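Local coordinates for putative vitamin-B12 independent methionine synthase family protein (Listeria monocytogenes, PDB 1YPX) that probably transfers a methyl group from a methylated folate to homocysteine in a zinc-dependent, cobalamin-independent way, at residues 7-12 against 356-361; 80-85 against 103-108; 134-139 against 183-188; 264-269 against 290-295. All blocks are in the same frame, centred on the assembly; numbering follows the deposited sequence.

Interaction 1 (7-12 against 356-361)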
loop_
_atom_site.group_PDB
_atom_site.type_symbol
_atom_site.label_atom_id
_atom_site.label_comp_id
_atom_site.label_asym_id
_atom_site.label_seq_id
_atom_site.Cartn_x
_atom_site.Cartn_y
_atom_site.Cartn_z
ATOM N N PHE A 7 4.440 -6.344 10.449
ATOM C CA PHE A 7 5.009 -6.407 11.799
ATOM C C PHE A 7 4.330 -5.455 12.766
ATOM O O PHE A 7 3.721 -4.464 12.355
ATOM C CB PHE A 7 6.507 -6.082 11.763
ATOM C CG PHE A 7 7.204 -6.626 10.561
ATOM C CD1 PHE A 7 7.356 -5.844 9.422
ATOM C CD2 PHE A 7 7.634 -7.950 10.533
ATOM C CE1 PHE A 7 7.918 -6.372 8.273
ATOM C CE2 PHE A 7 8.198 -8.496 9.386
ATOM C CZ PHE A 7 8.339 -7.710 8.253
ATOM N N TYR A 8 4.458 -5.748 14.059
ATOM C CA TYR A 8 3.861 -4.908 15.092
ATOM C C TYR A 8 4.157 -3.438 14.836
ATOM O O TYR A 8 3.306 -2.588 15.078
ATOM C CB TYR A 8 4.376 -5.321 16.466
ATOM C CG TYR A 8 4.080 -6.761 16.807
ATOM C CD1 TYR A 8 2.777 -7.238 16.843
ATOM C CD2 TYR A 8 5.107 -7.642 17.106
ATOM C CE1 TYR A 8 2.509 -8.563 17.172
ATOM C CE2 TYR A 8 4.852 -8.964 17.434
ATOM C CZ TYR A 8 3.557 -9.416 17.466
ATOM O OH TYR A 8 3.317 -10.720 17.810
ATOM N N ALA A 9 5.370 -3.143 14.376
ATOM C CA ALA A 9 5.756 -1.775 14.035
ATOM C C ALA A 9 6.013 -1.827 12.537
ATOM O O ALA A 9 7.062 -2.293 12.087
ATOM C CB ALA A 9 7.013 -1.356 14.770
ATOM N N ASP A 10 5.034 -1.373 11.768
ATOM C CA ASP A 10 5.127 -1.399 10.318
ATOM C C ASP A 10 4.737 -0.009 9.815
ATOM O O ASP A 10 4.422 0.872 10.615
ATOM C CB ASP A 10 4.160 -2.458 9.792
ATOM C CG ASP A 10 4.653 -3.133 8.531
ATOM O OD1 ASP A 10 5.182 -2.419 7.646
ATOM O OD2 ASP A 10 4.497 -4.371 8.425
ATOM N N HIS A 11 4.770 0.198 8.500
ATOM C CA HIS A 11 4.396 1.492 7.936
ATOM C C HIS A 11 3.860 1.348 6.521
ATOM O O HIS A 11 4.239 0.424 5.803
ATOM C CB HIS A 11 5.584 2.462 7.979
ATOM C CG HIS A 11 6.751 2.052 7.135
ATOM N ND1 HIS A 11 7.077 2.691 5.956
ATOM C CD2 HIS A 11 7.701 1.107 7.324
ATOM C CE1 HIS A 11 8.179 2.159 5.460
ATOM N NE2 HIS A 11 8.579 1.194 6.272
ATOM N N VAL A 12 2.967 2.258 6.130
ATOM C CA VAL A 12 2.342 2.218 4.808
ATOM C C VAL A 12 3.350 2.084 3.671
ATOM O O VAL A 12 3.168 1.251 2.778
ATOM C CB VAL A 12 1.446 3.467 4.584
ATOM C CG1 VAL A 12 0.934 3.516 3.138
ATOM C CG2 VAL A 12 0.267 3.417 5.539
ATOM N N TYR A 356 8.959 6.132 17.217
ATOM C CA TYR A 356 7.849 6.173 18.165
ATOM C C TYR A 356 6.974 4.926 17.946
ATOM O O TYR A 356 6.505 4.301 18.903
ATOM C CB TYR A 356 7.038 7.453 17.947
ATOM C CG TYR A 356 5.984 7.731 18.999
ATOM C CD1 TYR A 356 4.717 8.171 18.623
ATOM C CD2 TYR A 356 6.263 7.611 20.363
ATOM C CE1 TYR A 356 3.754 8.491 19.564
ATOM C CE2 TYR A 356 5.299 7.932 21.319
ATOM C CZ TYR A 356 4.046 8.375 20.907
ATOM O OH TYR A 356 3.087 8.730 21.830
ATOM N N VAL A 357 6.761 4.574 16.679
ATOM C CA VAL A 357 5.992 3.385 16.328
ATOM C C VAL A 357 6.756 2.149 16.823
ATOM O O VAL A 357 6.171 1.227 17.386
ATOM C CB VAL A 357 5.807 3.272 14.797
ATOM C CG1 VAL A 357 5.212 1.915 14.451
ATOM C CG2 VAL A 357 4.907 4.405 14.281
ATOM N N VAL A 358 8.072 2.142 16.615
ATOM C CA VAL A 358 8.911 1.023 17.041
ATOM C C VAL A 358 8.930 0.835 18.560
ATOM O O VAL A 358 8.947 -0.295 19.052
ATOM C CB VAL A 358 10.394 1.190 16.582
ATOM C CG1 VAL A 358 11.240 0.064 17.160
ATOM C CG2 VAL A 358 10.490 1.191 15.053
ATOM N N ARG A 359 8.947 1.940 19.294
ATOM C CA ARG A 359 8.974 1.895 20.754
ATOM C C ARG A 359 7.635 1.419 21.299
ATOM O O ARG A 359 7.569 0.494 22.115
ATOM C CB ARG A 359 9.289 3.289 21.287
ATOM C CG ARG A 359 9.442 3.420 22.795
ATOM C CD ARG A 359 9.470 4.908 23.111
ATOM N NE ARG A 359 10.007 5.638 21.953
ATOM C CZ ARG A 359 9.788 6.922 21.706
ATOM N NH1 ARG A 359 10.309 7.484 20.622
ATOM N NH2 ARG A 359 9.037 7.633 22.546
ATOM N N LEU A 360 6.563 2.058 20.840
ATOM C CA LEU A 360 5.227 1.689 21.282
ATOM C C LEU A 360 4.919 0.213 21.035
ATOM O O LEU A 360 4.490 -0.496 21.938
ATOM C CB LEU A 360 4.184 2.573 20.585
ATOM C CG LEU A 360 3.836 3.914 21.254
ATOM C CD1 LEU A 360 3.032 3.619 22.514
ATOM C CD2 LEU A 360 5.090 4.725 21.597
ATOM N N ALA A 361 5.145 -0.243 19.807
ATOM C CA ALA A 361 4.879 -1.627 19.431
ATOM C C ALA A 361 5.735 -2.577 20.240
ATOM O O ALA A 361 5.390 -3.740 20.429
ATOM C CB ALA A 361 5.157 -1.830 17.940
#

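Interaction 2 (80-85 against 103-108)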
loop_
_atom_site.group_PDB
_atom_site.type_symbol
_atom_site.label_atom_id
_atom_site.label_comp_id
_atom_site.label_asym_id
_atom_site.label_seq_id
_atom_site.Cartn_x
_atom_site.Cartn_y
_atom_site.Cartn_z
ATOM N N ASP A 80 0.077 -2.986 -20.434
ATOM C CA ASP A 80 -0.336 -3.006 -21.835
ATOM C C ASP A 80 -1.830 -2.662 -21.886
ATOM O O ASP A 80 -2.597 -3.080 -21.022
ATOM C CB ASP A 80 -0.063 -4.399 -22.445
ATOM C CG ASP A 80 -0.582 -4.542 -23.897
ATOM O OD1 ASP A 80 -1.824 -4.512 -24.107
ATOM O OD2 ASP A 80 0.250 -4.700 -24.833
ATOM N N GLY A 81 -2.225 -1.872 -22.886
ATOM C CA GLY A 81 -3.616 -1.487 -23.038
ATOM C C GLY A 81 -3.999 -0.247 -22.252
ATOM O O GLY A 81 -5.150 0.195 -22.307
ATOM N N VAL A 82 -3.037 0.310 -21.519
ATOM C CA VAL A 82 -3.248 1.507 -20.691
ATOM C C VAL A 82 -2.173 2.539 -21.019
ATOM O O VAL A 82 -1.046 2.182 -21.367
ATOM C CB VAL A 82 -3.131 1.197 -19.172
ATOM C CG1 VAL A 82 -3.472 2.436 -18.361
ATOM C CG2 VAL A 82 -4.026 0.035 -18.797
ATOM N N GLU A 83 -2.522 3.817 -20.899
ATOM C CA GLU A 83 -1.585 4.898 -21.175
ATOM C C GLU A 83 -2.145 6.241 -20.706
ATOM O O GLU A 83 -3.285 6.594 -21.017
ATOM C CB GLU A 83 -1.265 4.945 -22.677
ATOM C CG GLU A 83 -0.078 5.853 -23.067
ATOM C CD GLU A 83 1.192 5.565 -22.269
ATOM O OE1 GLU A 83 1.268 5.988 -21.095
ATOM O OE2 GLU A 83 2.110 4.912 -22.816
ATOM N N GLY A 84 -1.337 6.979 -19.949
ATOM C CA GLY A 84 -1.759 8.273 -19.443
ATOM C C GLY A 84 -1.962 9.290 -20.550
ATOM O O GLY A 84 -1.436 9.126 -21.650
ATOM N N TYR A 85 -2.727 10.340 -20.256
ATOM C CA TYR A 85 -3.010 11.397 -21.225
ATOM C C TYR A 85 -3.810 12.532 -20.589
ATOM O O TYR A 85 -5.032 12.603 -20.733
ATOM C CB TYR A 85 -3.777 10.822 -22.425
ATOM C CG TYR A 85 -2.997 10.828 -23.729
ATOM C CD1 TYR A 85 -3.215 9.845 -24.700
ATOM C CD2 TYR A 85 -2.043 11.818 -23.997
ATOM C CE1 TYR A 85 -2.503 9.847 -25.902
ATOM C CE2 TYR A 85 -1.327 11.830 -25.195
ATOM C CZ TYR A 85 -1.561 10.842 -26.142
ATOM O OH TYR A 85 -0.851 10.849 -27.323
ATOM N N VAL A 103 -5.599 7.839 -16.479
ATOM C CA VAL A 103 -5.160 6.743 -17.346
ATOM C C VAL A 103 -6.290 6.316 -18.275
ATOM O O VAL A 103 -7.427 6.131 -17.845
ATOM C CB VAL A 103 -4.695 5.494 -16.536
ATOM C CG1 VAL A 103 -3.287 5.703 -15.994
ATOM C CG2 VAL A 103 -5.656 5.223 -15.400
ATOM N N LYS A 104 -5.963 6.169 -19.552
ATOM C CA LYS A 104 -6.932 5.763 -20.560
ATOM C C LYS A 104 -6.709 4.282 -20.885
ATOM O O LYS A 104 -5.572 3.847 -21.074
ATOM C CB LYS A 104 -6.742 6.601 -21.839
ATOM C CG LYS A 104 -6.631 8.119 -21.626
ATOM C CD LYS A 104 -7.976 8.774 -21.328
ATOM C CE LYS A 104 -7.803 10.194 -20.791
ATOM N NZ LYS A 104 -7.065 10.206 -19.492
ATOM N N ILE A 105 -7.781 3.500 -20.919
ATOM C CA ILE A 105 -7.651 2.094 -21.273
ATOM C C ILE A 105 -8.056 2.059 -22.731
ATOM O O ILE A 105 -9.241 2.179 -23.039
ATOM C CB ILE A 105 -8.613 1.182 -20.475
ATOM C CG1 ILE A 105 -8.219 1.147 -19.002
ATOM C CG2 ILE A 105 -8.595 -0.218 -21.047
ATOM C CD1 ILE A 105 -8.679 2.355 -18.236
ATOM N N THR A 106 -7.077 1.918 -23.625
ATOM C CA THR A 106 -7.346 1.903 -25.065
ATOM C C THR A 106 -7.079 0.573 -25.742
ATOM O O THR A 106 -7.214 0.462 -26.959
ATOM C CB THR A 106 -6.501 2.942 -25.824
ATOM O OG1 THR A 106 -5.113 2.605 -25.702
ATOM C CG2 THR A 106 -6.741 4.342 -25.280
ATOM N N GLY A 107 -6.695 -0.433 -24.973
ATOM C CA GLY A 107 -6.427 -1.722 -25.576
ATOM C C GLY A 107 -6.558 -2.802 -24.537
ATOM O O GLY A 107 -6.791 -2.499 -23.373
ATOM N N PRO A 108 -6.406 -4.071 -24.920
ATOM C CA PRO A 108 -6.513 -5.208 -24.005
ATOM C C PRO A 108 -5.469 -5.180 -22.875
ATOM O O PRO A 108 -4.271 -5.200 -23.135
ATOM C CB PRO A 108 -6.347 -6.405 -24.943
ATOM C CG PRO A 108 -5.425 -5.872 -25.998
ATOM C CD PRO A 108 -6.028 -4.517 -26.270
#

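Interaction 3 (134-139 against 183-188)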
loop_
_atom_site.group_PDB
_atom_site.type_symbol
_atom_site.label_atom_id
_atom_site.label_comp_id
_atom_site.label_asym_id
_atom_site.label_seq_id
_atom_site.Cartn_x
_atom_site.Cartn_y
_atom_site.Cartn_z
ATOM N N LYS A 134 9.483 -4.174 1.217
ATOM C CA LYS A 134 8.052 -4.018 1.002
ATOM C C LYS A 134 7.819 -3.244 -0.302
ATOM O O LYS A 134 8.441 -2.207 -0.537
ATOM C CB LYS A 134 7.428 -3.278 2.189
ATOM C CG LYS A 134 5.920 -3.070 2.099
ATOM C CD LYS A 134 5.368 -2.455 3.384
ATOM C CE LYS A 134 3.874 -2.181 3.285
ATOM N NZ LYS A 134 3.306 -1.677 4.572
ATOM N N GLN A 135 6.945 -3.760 -1.156
ATOM C CA GLN A 135 6.639 -3.107 -2.425
ATOM C C GLN A 135 5.161 -2.700 -2.429
ATOM O O GLN A 135 4.305 -3.486 -2.032
ATOM C CB GLN A 135 6.941 -4.067 -3.595
ATOM C CG GLN A 135 6.451 -3.617 -4.983
ATOM C CD GLN A 135 7.128 -2.353 -5.472
ATOM O OE1 GLN A 135 8.300 -2.356 -5.836
ATOM N NE2 GLN A 135 6.385 -1.267 -5.490
ATOM N N THR A 136 4.863 -1.477 -2.854
ATOM C CA THR A 136 3.484 -1.000 -2.894
ATOM C C THR A 136 3.065 -0.677 -4.328
ATOM O O THR A 136 3.815 -0.049 -5.075
ATOM C CB THR A 136 3.296 0.324 -2.053
ATOM O OG1 THR A 136 3.965 1.418 -2.710
ATOM C CG2 THR A 136 3.882 0.176 -0.652
ATOM N N ILE A 137 1.875 -1.114 -4.713
ATOM C CA ILE A 137 1.355 -0.803 -6.034
ATOM C C ILE A 137 -0.108 -0.496 -5.790
ATOM O O ILE A 137 -0.643 -0.838 -4.736
ATOM C CB ILE A 137 1.458 -1.999 -7.045
ATOM C CG1 ILE A 137 0.563 -3.155 -6.590
ATOM C CG2 ILE A 137 2.907 -2.484 -7.152
ATOM C CD1 ILE A 137 0.615 -4.348 -7.518
ATOM N N PRO A 138 -0.762 0.201 -6.731
ATOM C CA PRO A 138 -2.180 0.492 -6.516
ATOM C C PRO A 138 -2.972 -0.782 -6.662
ATOM O O PRO A 138 -2.524 -1.746 -7.293
ATOM C CB PRO A 138 -2.517 1.489 -7.624
ATOM C CG PRO A 138 -1.497 1.191 -8.684
ATOM C CD PRO A 138 -0.244 0.980 -7.866
ATOM N N SER A 139 -4.149 -0.769 -6.064
ATOM C CA SER A 139 -5.077 -1.878 -6.103
ATOM C C SER A 139 -5.646 -1.999 -7.512
ATOM O O SER A 139 -5.836 -1.004 -8.198
ATOM C CB SER A 139 -6.208 -1.601 -5.113
ATOM O OG SER A 139 -7.196 -2.609 -5.157
ATOM N N TYR A 183 6.513 -9.402 0.370
ATOM C CA TYR A 183 5.656 -8.453 1.072
ATOM C C TYR A 183 5.198 -7.368 0.076
ATOM O O TYR A 183 5.931 -6.406 -0.205
ATOM C CB TYR A 183 6.436 -7.849 2.252
ATOM C CG TYR A 183 5.626 -7.049 3.252
ATOM C CD1 TYR A 183 6.231 -6.490 4.374
ATOM C CD2 TYR A 183 4.286 -6.772 3.037
ATOM C CE1 TYR A 183 5.521 -5.662 5.248
ATOM C CE2 TYR A 183 3.566 -5.949 3.899
ATOM C CZ TYR A 183 4.188 -5.389 4.999
ATOM O OH TYR A 183 3.498 -4.528 5.824
ATOM N N LEU A 184 3.987 -7.561 -0.455
ATOM C CA LEU A 184 3.366 -6.653 -1.419
ATOM C C LEU A 184 2.117 -5.988 -0.830
ATOM O O LEU A 184 1.289 -6.642 -0.198
ATOM C CB LEU A 184 2.956 -7.411 -2.693
ATOM C CG LEU A 184 2.649 -6.519 -3.915
ATOM C CD1 LEU A 184 3.964 -5.933 -4.430
ATOM C CD2 LEU A 184 1.962 -7.319 -5.025
ATOM N N GLN A 185 1.974 -4.691 -1.069
ATOM C CA GLN A 185 0.847 -3.942 -0.552
ATOM C C GLN A 185 0.035 -3.221 -1.634
ATOM O O GLN A 185 0.584 -2.525 -2.501
ATOM C CB GLN A 185 1.342 -2.939 0.487
ATOM C CG GLN A 185 0.304 -1.905 0.873
ATOM C CD GLN A 185 0.543 -1.345 2.252
ATOM O OE1 GLN A 185 0.610 -2.094 3.227
ATOM N NE2 GLN A 185 0.672 -0.025 2.346
ATOM N N LEU A 186 -1.281 -3.397 -1.568
ATOM C CA LEU A 186 -2.210 -2.778 -2.509
ATOM C C LEU A 186 -2.779 -1.500 -1.897
ATOM O O LEU A 186 -3.459 -1.544 -0.873
ATOM C CB LEU A 186 -3.345 -3.755 -2.831
ATOM C CG LEU A 186 -3.211 -4.730 -4.027
ATOM C CD1 LEU A 186 -1.751 -5.049 -4.339
ATOM C CD2 LEU A 186 -3.980 -6.007 -3.722
ATOM N N ASP A 187 -2.486 -0.363 -2.517
ATOM C CA ASP A 187 -2.997 0.906 -2.029
ATOM C C ASP A 187 -4.330 1.162 -2.711
ATOM O O ASP A 187 -4.401 1.380 -3.914
ATOM C CB ASP A 187 -1.990 2.026 -2.299
ATOM C CG ASP A 187 -0.866 2.045 -1.271
ATOM O OD1 ASP A 187 -0.581 0.980 -0.671
ATOM O OD2 ASP A 187 -0.254 3.118 -1.055
ATOM N N ASP A 188 -5.398 1.097 -1.933
ATOM C CA ASP A 188 -6.701 1.292 -2.504
ATOM C C ASP A 188 -7.453 2.411 -1.832
ATOM O O ASP A 188 -7.937 2.256 -0.716
ATOM C CB ASP A 188 -7.496 0.002 -2.408
ATOM C CG ASP A 188 -8.602 -0.044 -3.408
ATOM O OD1 ASP A 188 -9.060 -1.148 -3.761
ATOM O OD2 ASP A 188 -9.012 1.042 -3.847
#

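Interaction 4 (264-269 against 290-295)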
loop_
_atom_site.group_PDB
_atom_site.type_symbol
_atom_site.label_atom_id
_atom_site.label_comp_id
_atom_site.label_asym_id
_atom_site.label_seq_id
_atom_site.Cartn_x
_atom_site.Cartn_y
_atom_site.Cartn_z
ATOM N N LEU A 264 -12.779 -10.241 1.624
ATOM C CA LEU A 264 -11.460 -10.029 1.022
ATOM C C LEU A 264 -10.425 -11.029 1.529
ATOM O O LEU A 264 -10.199 -11.129 2.732
ATOM C CB LEU A 264 -10.985 -8.613 1.334
ATOM C CG LEU A 264 -10.438 -7.804 0.171
ATOM C CD1 LEU A 264 -9.309 -8.580 -0.487
ATOM C CD2 LEU A 264 -11.552 -7.523 -0.814
ATOM N N ASN A 265 -9.775 -11.745 0.615
ATOM C CA ASN A 265 -8.770 -12.743 0.992
ATOM C C ASN A 265 -7.365 -12.187 1.144
ATOM O O ASN A 265 -6.399 -12.720 0.589
ATOM C CB ASN A 265 -8.764 -13.877 -0.022
ATOM C CG ASN A 265 -10.032 -14.673 0.026
ATOM O OD1 ASN A 265 -10.431 -15.136 1.091
ATOM N ND2 ASN A 265 -10.679 -14.839 -1.117
ATOM N N ILE A 266 -7.258 -11.125 1.932
ATOM C CA ILE A 266 -5.991 -10.458 2.152
ATOM C C ILE A 266 -5.388 -10.768 3.528
ATOM O O ILE A 266 -6.103 -11.065 4.481
ATOM C CB ILE A 266 -6.191 -8.940 1.898
ATOM C CG1 ILE A 266 -5.298 -8.513 0.741
ATOM C CG2 ILE A 266 -5.924 -8.121 3.133
ATOM C CD1 ILE A 266 -5.662 -7.173 0.166
ATOM N N ASP A 267 -4.066 -10.717 3.624
ATOM C CA ASP A 267 -3.402 -11.040 4.878
ATOM C C ASP A 267 -3.516 -9.994 5.972
ATOM O O ASP A 267 -3.811 -10.329 7.112
ATOM C CB ASP A 267 -1.937 -11.348 4.608
ATOM C CG ASP A 267 -1.768 -12.520 3.682
ATOM O OD1 ASP A 267 -2.177 -13.632 4.084
ATOM O OD2 ASP A 267 -1.246 -12.331 2.556
ATOM N N GLY A 268 -3.269 -8.736 5.632
ATOM C CA GLY A 268 -3.360 -7.688 6.616
ATOM C C GLY A 268 -3.954 -6.466 5.968
ATOM O O GLY A 268 -3.971 -6.366 4.741
ATOM N N PHE A 269 -4.426 -5.534 6.792
ATOM C CA PHE A 269 -5.044 -4.283 6.324
ATOM C C PHE A 269 -4.480 -3.056 7.056
ATOM O O PHE A 269 -4.453 -3.024 8.282
ATOM C CB PHE A 269 -6.558 -4.319 6.577
ATOM C CG PHE A 269 -7.360 -4.968 5.485
ATOM C CD1 PHE A 269 -7.565 -4.316 4.270
ATOM C CD2 PHE A 269 -7.968 -6.202 5.693
ATOM C CE1 PHE A 269 -8.375 -4.885 3.273
ATOM C CE2 PHE A 269 -8.781 -6.783 4.707
ATOM C CZ PHE A 269 -8.986 -6.120 3.494
ATOM N N PRO A 290 -8.487 -15.818 12.149
ATOM C CA PRO A 290 -7.411 -15.628 13.126
ATOM C C PRO A 290 -6.062 -15.268 12.509
ATOM O O PRO A 290 -5.076 -15.060 13.226
ATOM C CB PRO A 290 -7.384 -16.961 13.872
ATOM C CG PRO A 290 -7.791 -17.941 12.823
ATOM C CD PRO A 290 -8.921 -17.225 12.098
ATOM N N ASP A 291 -6.023 -15.186 11.182
ATOM C CA ASP A 291 -4.790 -14.848 10.474
ATOM C C ASP A 291 -4.906 -13.510 9.754
ATOM O O ASP A 291 -3.970 -13.092 9.082
ATOM C CB ASP A 291 -4.438 -15.925 9.449
ATOM C CG ASP A 291 -5.303 -15.849 8.209
ATOM O OD1 ASP A 291 -6.443 -16.360 8.238
ATOM O OD2 ASP A 291 -4.843 -15.263 7.203
ATOM N N LEU A 292 -6.058 -12.852 9.878
ATOM C CA LEU A 292 -6.246 -11.556 9.239
ATOM C C LEU A 292 -5.844 -10.435 10.192
ATOM O O LEU A 292 -6.667 -9.925 10.963
ATOM C CB LEU A 292 -7.700 -11.358 8.815
ATOM C CG LEU A 292 -8.010 -9.938 8.316
ATOM C CD1 LEU A 292 -7.170 -9.656 7.083
ATOM C CD2 LEU A 292 -9.491 -9.782 8.009
ATOM N N LYS A 293 -4.574 -10.051 10.138
ATOM C CA LYS A 293 -4.066 -8.999 11.007
ATOM C C LYS A 293 -4.372 -7.626 10.434
ATOM O O LYS A 293 -4.198 -7.396 9.242
ATOM C CB LYS A 293 -2.560 -9.177 11.217
ATOM C CG LYS A 293 -1.773 -9.388 9.936
ATOM C CD LYS A 293 -0.421 -10.053 10.198
ATOM C CE LYS A 293 -0.561 -11.523 10.602
ATOM N NZ LYS A 293 -1.161 -12.370 9.534
ATOM N N ILE A 294 -4.853 -6.720 11.283
ATOM C CA ILE A 294 -5.181 -5.371 10.825
ATOM C C ILE A 294 -4.301 -4.322 11.514
ATOM O O ILE A 294 -4.304 -4.164 12.734
ATOM C CB ILE A 294 -6.697 -5.018 11.053
ATOM C CG1 ILE A 294 -6.958 -4.713 12.510
ATOM C CG2 ILE A 294 -7.609 -6.149 10.602
ATOM C CD1 ILE A 294 -7.093 -3.249 12.736
ATOM N N VAL A 295 -3.518 -3.620 10.718
ATOM C CA VAL A 295 -2.650 -2.596 11.250
ATOM C C VAL A 295 -3.487 -1.361 11.547
ATOM O O VAL A 295 -4.316 -0.953 10.729
ATOM C CB VAL A 295 -1.555 -2.273 10.230
ATOM C CG1 VAL A 295 -0.534 -1.308 10.818
ATOM C CG2 VAL A 295 -0.908 -3.573 9.784
#

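Interaction 1 (7-12 against 356-361)
Val357 holds CG1 anti to its backbone N (chi1 171°), and this methyl comes to rest 3.7 Å from CB of Ala9. The contact joins the N-terminal loop of a TIM-barrel fold to helix 347-364, the last helix of the chain, and shows how small side chains let a loop lie close to a helix. The single methyl of Ala9 points at the helix and is received by residues of one turn. Besides Val357 it meets CA of Val358 at 3.8 Å, and CB of Ala361 lies 3.7 Å from CB of Ala9. No hydrogen bond crosses between the two segments, so the contact is one of apolar packing.

Tyr8 takes a smaller share. Its CG stands anti to the carbonyl carbon (chi1 -59°), and the ring leads away from 356-361 to stack on Trp365. The base of the side chain stays behind, with CB of Tyr8 3.9 Å from CB of Ala361.

Asp10 turns its back on the helix and fixes the shape of the loop instead. Its OD2 accepts Phe7 N at 2.8 Å, while OD1 receives His11 N on its anti lone pair. Ser60 supplies a further bond to OD1. Backbone bonds from Tyr8 and Asp10 to Leu330 set the loop beside strand 328-332, whose Pro332 also touches Val357. The backbone shares in the helix contact as well: the carbonyl O of Tyr8 lies 3.5 Å from CB of Ala361.

Interaction 2 (80-85 against 103-108)
Lys104 folds its side chain across the strand pair toward Tyr85, and the torsions explain how. CG stands anti to the carbonyl carbon (chi1 -48°), which sets it 4.0 Å from CB of Tyr85. A bend at chi2 (-76°) and another at chi4 complete the path, and NZ of Lys104 ends 3.4 Å from O of Tyr85, a weak hydrogen bond. The same ammonium has a long, weak ion pair with Asp148.

On the other face the side chains are apolar and branched. CG1 of Val82, anti to the backbone N, meets CB of Val103 at 3.8 Å; the two valines cross obliquely. The second methyl of Val82, CG2, faces Ile105 more distantly, with CG1 of Ile105 4.3 Å away.

Between the two faces runs an antiparallel ladder. Glu83 and Lys104 form its hydrogen-bonded pair, flanked by the non-hydrogen-bonded pairs Val82-Ile105 and Gly84-Val103. At one end O of Gly81 accepts both Thr106 N at 2.9 Å and Gly107 N, from the same face of its plane. This shared acceptor sits where both chains turn a corner, at Gly81 and Gly107.

Strand 103-106 has strand 147-149 as its other, parallel neighbour. Leu143 of helix 141-146 covers Val103 and Ile105, Tyr154 of helix 152-156 also packs on Ile105, and Ile109 of strand 108-110 touches Val82.

Interaction 3 (134-139 against 183-188)
Lys134 runs extended at a slant over one face of the Tyr183 ring, a CH-pi contact in which CD lies 3.9 Å from the ring centroid, offset toward the rim. The chain then delivers NZ of Lys134 to OH of Tyr183 at 3.1 Å and to OE1 of Gln185 at 3.0 Å. The ammonium stands above the amide plane of Gln185, 53° out of it. Each group has a further partner: His11 O for Lys134, Asp10 for Tyr183 and Thr235 for Gln185. Several acceptors, with Asp10 in a long, weak ion pair, probably favour a charged lysine.

The face carrying Gln135, Ile137, Leu184 and Leu186 is mainly apolar: the aliphatic part of Gln135 lies beside Leu184, and CG1 of Ile137 is 3.7 Å from CD1 of Leu186. OG of Ser139 bonds OD1 of Asp188 at 2.7 Å from above the carboxylate plane.

The backbones form a regular parallel ladder, with Ile137 N on Gln185 O and Asp187 N on Ile137 O. These neighbouring barrel strands are joined by a crossover that includes helix 158-178. It packs Tyr169, Ile173 and Phe176 against the Ile137 and Leu184 face, while strand 233-238 flanks 183-188 on its other side.

Interaction 4 (264-269 against 290-295)
Leu292 reaches over to Phe269, and the close packing of this contact gathers round that pair. Chi1 (172°) sets CG of Leu292 anti to the backbone N, and the bend at chi2 (62°) turns CD1 to within 3.8 Å of CD2 of Phe269, meeting the ring obliquely. CG2 of Ile266 lies 3.5 Å above one face of the same ring, toward its rim, and CB of Leu264 meets the ring edge. Phe261 adds an edge-to-face partner. Next to this apolar core the strands pair in parallel: Val295 N donates to O of Phe269 at 2.7 Å, and Gly268 and Phe269 stand opposite Lys293 and Ile294.

Toward the start of the strands the contact is looser and more polar. The bond from Lys293 N to O of Asp267 is weak, and Asp291 is exposed. OD1 of Asp267 and OD2 of Asp291 come within 4.4 Å, a like-charged approach probably eased by Lys228, which forms a salt bridge with Asp267. OD2 of Asp267 also accepts the backbone N of Ile234. Lys293 bends at chi3 (71°) and chi4, and its NZ returns to O of Asp291 at 2.9 Å instead of pairing with either carboxylate.

Strand 268-272 is flanked on its other side by 233-238, and 293-299 by 328-332: side-by-side parallel strands, each bonded to the next, as in the wall of a TIM barrel.

How the interactions relate
Interactions 3 and 4 belong to one parallel barrel sheet, their centres 14 Å apart, with strand 233-238 between them. Interaction 1 closes a chain loop that encloses the other three and touches interaction 3 directly: His11 O lies 2.6 Å from Lys134 NZ, and Asp10 OD2 lies 2.8 Å from Tyr183 OH. Gln185 of interaction 3 also touches a possible empty metal site formed by His237, Cys239 and Cys334, consistent with the zinc expected of the family; Phe269 of interaction 4 lies near it. A phosphate, probably from the crystallisation liquor, sits about 6 Å from the Ile294 side chain. Interaction 2 stands apart in a small sheet, its centre 38 Å from that of interaction 1.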